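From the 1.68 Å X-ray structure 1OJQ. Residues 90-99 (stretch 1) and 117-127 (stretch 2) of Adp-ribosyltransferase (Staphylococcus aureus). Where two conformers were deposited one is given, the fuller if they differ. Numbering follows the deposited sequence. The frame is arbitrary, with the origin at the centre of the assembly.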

# COMPACT_ATOMS: atom_id res chain seq x y z
N ASP A 90 -12.09 -4.98 7.50
CA ASP A 90 -13.03 -3.94 7.07
C ASP A 90 -12.62 -3.36 5.73
O ASP A 90 -13.39 -2.65 5.08
CB ASP A 90 -13.17 -2.82 8.10
CG ASP A 90 -11.86 -2.16 8.45
OD1 ASP A 90 -10.94 -2.15 7.61
OD2 ASP A 90 -11.75 -1.65 9.59
N TYR A 91 -11.41 -3.67 5.28
CA TYR A 91 -11.04 -3.39 3.90
C TYR A 91 -12.07 -4.00 2.95
O TYR A 91 -12.26 -3.44 1.86
CB TYR A 91 -9.64 -3.93 3.61
CG TYR A 91 -9.24 -4.01 2.15
CD1 TYR A 91 -8.80 -2.88 1.49
CD2 TYR A 91 -9.31 -5.22 1.48
CE1 TYR A 91 -8.44 -3.00 0.16
CE2 TYR A 91 -8.96 -5.35 0.15
CZ TYR A 91 -8.52 -4.21 -0.49
OH TYR A 91 -8.15 -4.29 -1.82
N LEU A 92 -12.71 -5.10 3.31
CA LEU A 92 -13.64 -5.78 2.40
C LEU A 92 -15.05 -5.24 2.47
O LEU A 92 -15.98 -5.73 1.82
CB LEU A 92 -13.68 -7.28 2.72
CG LEU A 92 -12.32 -7.99 2.65
CD1 LEU A 92 -12.47 -9.42 3.16
CD2 LEU A 92 -11.73 -7.94 1.25
N SER A 93 -15.27 -4.20 3.27
CA SER A 93 -16.65 -3.80 3.53
C SER A 93 -17.22 -3.05 2.34
O SER A 93 -18.42 -2.78 2.24
CB SER A 93 -16.72 -2.97 4.82
OG SER A 93 -16.40 -1.61 4.53
N SER A 94 -16.37 -2.70 1.37
CA SER A 94 -16.97 -2.06 0.20
C SER A 94 -16.82 -2.90 -1.07
O SER A 94 -16.93 -2.39 -2.18
CB SER A 94 -16.35 -0.68 -0.01
N ILE A 95 -16.57 -4.19 -0.94
CA ILE A 95 -16.48 -5.05 -2.12
C ILE A 95 -17.86 -5.44 -2.61
O ILE A 95 -18.59 -6.15 -1.91
CB ILE A 95 -15.71 -6.34 -1.82
CG1 ILE A 95 -14.29 -6.14 -1.29
CG2 ILE A 95 -15.74 -7.22 -3.06
CD1 ILE A 95 -13.41 -5.29 -2.19
N THR A 96 -18.27 -5.03 -3.81
CA THR A 96 -19.63 -5.37 -4.23
C THR A 96 -19.91 -6.87 -4.27
O THR A 96 -19.06 -7.59 -4.80
CB THR A 96 -19.90 -4.81 -5.65
OG1 THR A 96 -19.81 -3.39 -5.59
CG2 THR A 96 -21.29 -5.21 -6.08
N GLY A 97 -21.05 -7.34 -3.79
CA GLY A 97 -21.49 -8.70 -3.73
C GLY A 97 -20.97 -9.46 -2.51
O GLY A 97 -21.45 -10.59 -2.30
N PHE A 98 -20.04 -8.89 -1.75
CA PHE A 98 -19.53 -9.52 -0.52
C PHE A 98 -20.28 -8.89 0.65
O PHE A 98 -19.99 -7.76 1.04
CB PHE A 98 -18.02 -9.35 -0.35
CG PHE A 98 -17.46 -10.39 0.62
CD1 PHE A 98 -17.33 -11.71 0.23
CD2 PHE A 98 -17.09 -10.03 1.90
CE1 PHE A 98 -16.82 -12.66 1.10
CE2 PHE A 98 -16.55 -10.97 2.77
CZ PHE A 98 -16.42 -12.29 2.37
N THR A 99 -21.27 -9.63 1.18
CA THR A 99 -22.24 -8.97 2.04
C THR A 99 -21.73 -8.81 3.47
O THR A 99 -20.72 -9.40 3.85
CB THR A 99 -23.57 -9.75 2.09
OG1 THR A 99 -23.36 -10.93 2.87
CG2 THR A 99 -23.95 -10.20 0.69
N ALA A 117 -14.60 -21.47 1.03
CA ALA A 117 -15.65 -21.07 0.09
C ALA A 117 -15.83 -19.56 0.06
O ALA A 117 -16.05 -18.93 -0.98
CB ALA A 117 -16.95 -21.78 0.42
N LEU A 118 -15.74 -18.92 1.23
CA LEU A 118 -15.88 -17.47 1.26
C LEU A 118 -14.70 -16.80 0.58
O LEU A 118 -14.86 -15.78 -0.08
CB LEU A 118 -16.04 -16.97 2.70
CG LEU A 118 -17.42 -17.22 3.33
CD1 LEU A 118 -17.33 -17.00 4.84
CD2 LEU A 118 -18.49 -16.34 2.72
N VAL A 119 -13.49 -17.39 0.73
CA VAL A 119 -12.33 -16.77 0.05
C VAL A 119 -12.48 -16.98 -1.45
O VAL A 119 -12.11 -16.13 -2.25
CB VAL A 119 -10.99 -17.35 0.54
CG1 VAL A 119 -9.81 -16.74 -0.20
CG2 VAL A 119 -10.87 -17.11 2.03
N SER A 120 -13.06 -18.13 -1.82
CA SER A 120 -13.36 -18.36 -3.23
C SER A 120 -14.35 -17.33 -3.74
O SER A 120 -14.24 -16.82 -4.86
CB SER A 120 -13.90 -19.78 -3.42
OG SER A 120 -12.79 -20.67 -3.42
N LYS A 121 -15.34 -17.00 -2.92
CA LYS A 121 -16.28 -15.95 -3.32
C LYS A 121 -15.56 -14.63 -3.55
O LYS A 121 -15.80 -13.88 -4.51
CB LYS A 121 -17.36 -15.78 -2.23
CG LYS A 121 -18.45 -14.79 -2.59
CD LYS A 121 -19.66 -14.85 -1.67
CE LYS A 121 -20.79 -14.01 -2.24
NZ LYS A 121 -21.97 -13.96 -1.33
N LEU A 122 -14.65 -14.30 -2.63
CA LEU A 122 -13.89 -13.05 -2.74
C LEU A 122 -13.13 -13.01 -4.06
O LEU A 122 -13.12 -12.00 -4.77
CB LEU A 122 -12.91 -12.90 -1.57
CG LEU A 122 -13.40 -12.23 -0.28
CD1 LEU A 122 -12.28 -12.29 0.76
CD2 LEU A 122 -13.84 -10.79 -0.50
N ASN A 123 -12.47 -14.11 -4.40
CA ASN A 123 -11.74 -14.17 -5.66
C ASN A 123 -12.67 -13.92 -6.83
O ASN A 123 -12.44 -13.23 -7.81
CB ASN A 123 -11.08 -15.55 -5.81
CG ASN A 123 -10.36 -15.64 -7.15
OD1 ASN A 123 -9.24 -15.13 -7.23
ND2 ASN A 123 -10.97 -16.24 -8.16
N ASN A 124 -13.84 -14.56 -6.73
CA ASN A 124 -14.81 -14.41 -7.81
C ASN A 124 -15.29 -12.96 -7.91
O ASN A 124 -15.52 -12.47 -9.02
CB ASN A 124 -16.01 -15.35 -7.62
CG ASN A 124 -17.12 -14.98 -8.59
OD1 ASN A 124 -18.00 -14.18 -8.26
ND2 ASN A 124 -17.04 -15.56 -9.78
N LEU A 125 -15.41 -12.24 -6.81
CA LEU A 125 -15.86 -10.86 -6.76
C LEU A 125 -14.74 -9.82 -6.95
O LEU A 125 -15.05 -8.66 -7.27
CB LEU A 125 -16.55 -10.57 -5.42
CG LEU A 125 -17.81 -11.42 -5.19
CD1 LEU A 125 -18.37 -11.13 -3.80
CD2 LEU A 125 -18.83 -11.16 -6.30
N MET A 126 -13.47 -10.20 -6.75
CA MET A 126 -12.45 -9.16 -6.92
C MET A 126 -11.55 -9.38 -8.14
O MET A 126 -10.93 -8.42 -8.61
CB MET A 126 -11.61 -9.05 -5.65
CG MET A 126 -12.43 -8.81 -4.39
SD MET A 126 -11.31 -8.63 -2.97
CE MET A 126 -10.41 -7.16 -3.50
N ASN A 127 -11.46 -10.60 -8.66
CA ASN A 127 -10.51 -10.79 -9.76
C ASN A 127 -10.90 -9.97 -10.98
O ASN A 127 -12.08 -9.71 -11.26
CB ASN A 127 -10.39 -12.27 -10.15
CG ASN A 127 -11.48 -12.67 -11.13
OD1 ASN A 127 -11.30 -12.49 -12.34
ND2 ASN A 127 -12.57 -13.19 -10.58
O HOH W 1 -17.25 -7.03 -6.66
O HOH W 2 -23.10 -12.00 -3.51

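The contact sets a 3-10 segment and the loop after it against one side of a helix, and its evidence is packing: no direct hydrogen bond crosses, while 491 Å² is buried, both sides summed. The F98 ring is the main bump. Its chi1 of -160° (t) carries the ring to the helix although its CA-to-CB bond points sideways. L122 CD2 lies 3.7 Å from the centroid of the F98 ring and 13° off its normal, a CH-pi contact over one face; K121 CG and L125 CD1 sit at the ring edge, near its plane.

L125 fills the hollow made by the type II turn from I95 to F98. Its CD1 comes 3.3 Å from G97 C and 3.5 Å from F98 N, so the methyl presses against backbone. G97 has phi 84°, which itself favours glycine, and an ideal CB there would stand a tight 3.1 Å from L125 CD2.

Farther along, M126 CE reaches I95 CD1 at 3.8 Å and Y91 OH at 4.0 Å, while L92 CD1 meets L122 CD1 at 3.7 Å.

Water bridges the polar margin. The oxygen of water 1 donates to T96 O at 2.7 Å and to L125 O at 2.8 Å; water 2 donates to G97 O (2.5 Å) and accepts from K121 NZ (3.1 Å), whose all-t chain runs out alongside G97, its CE 3.5 Å from G97 O.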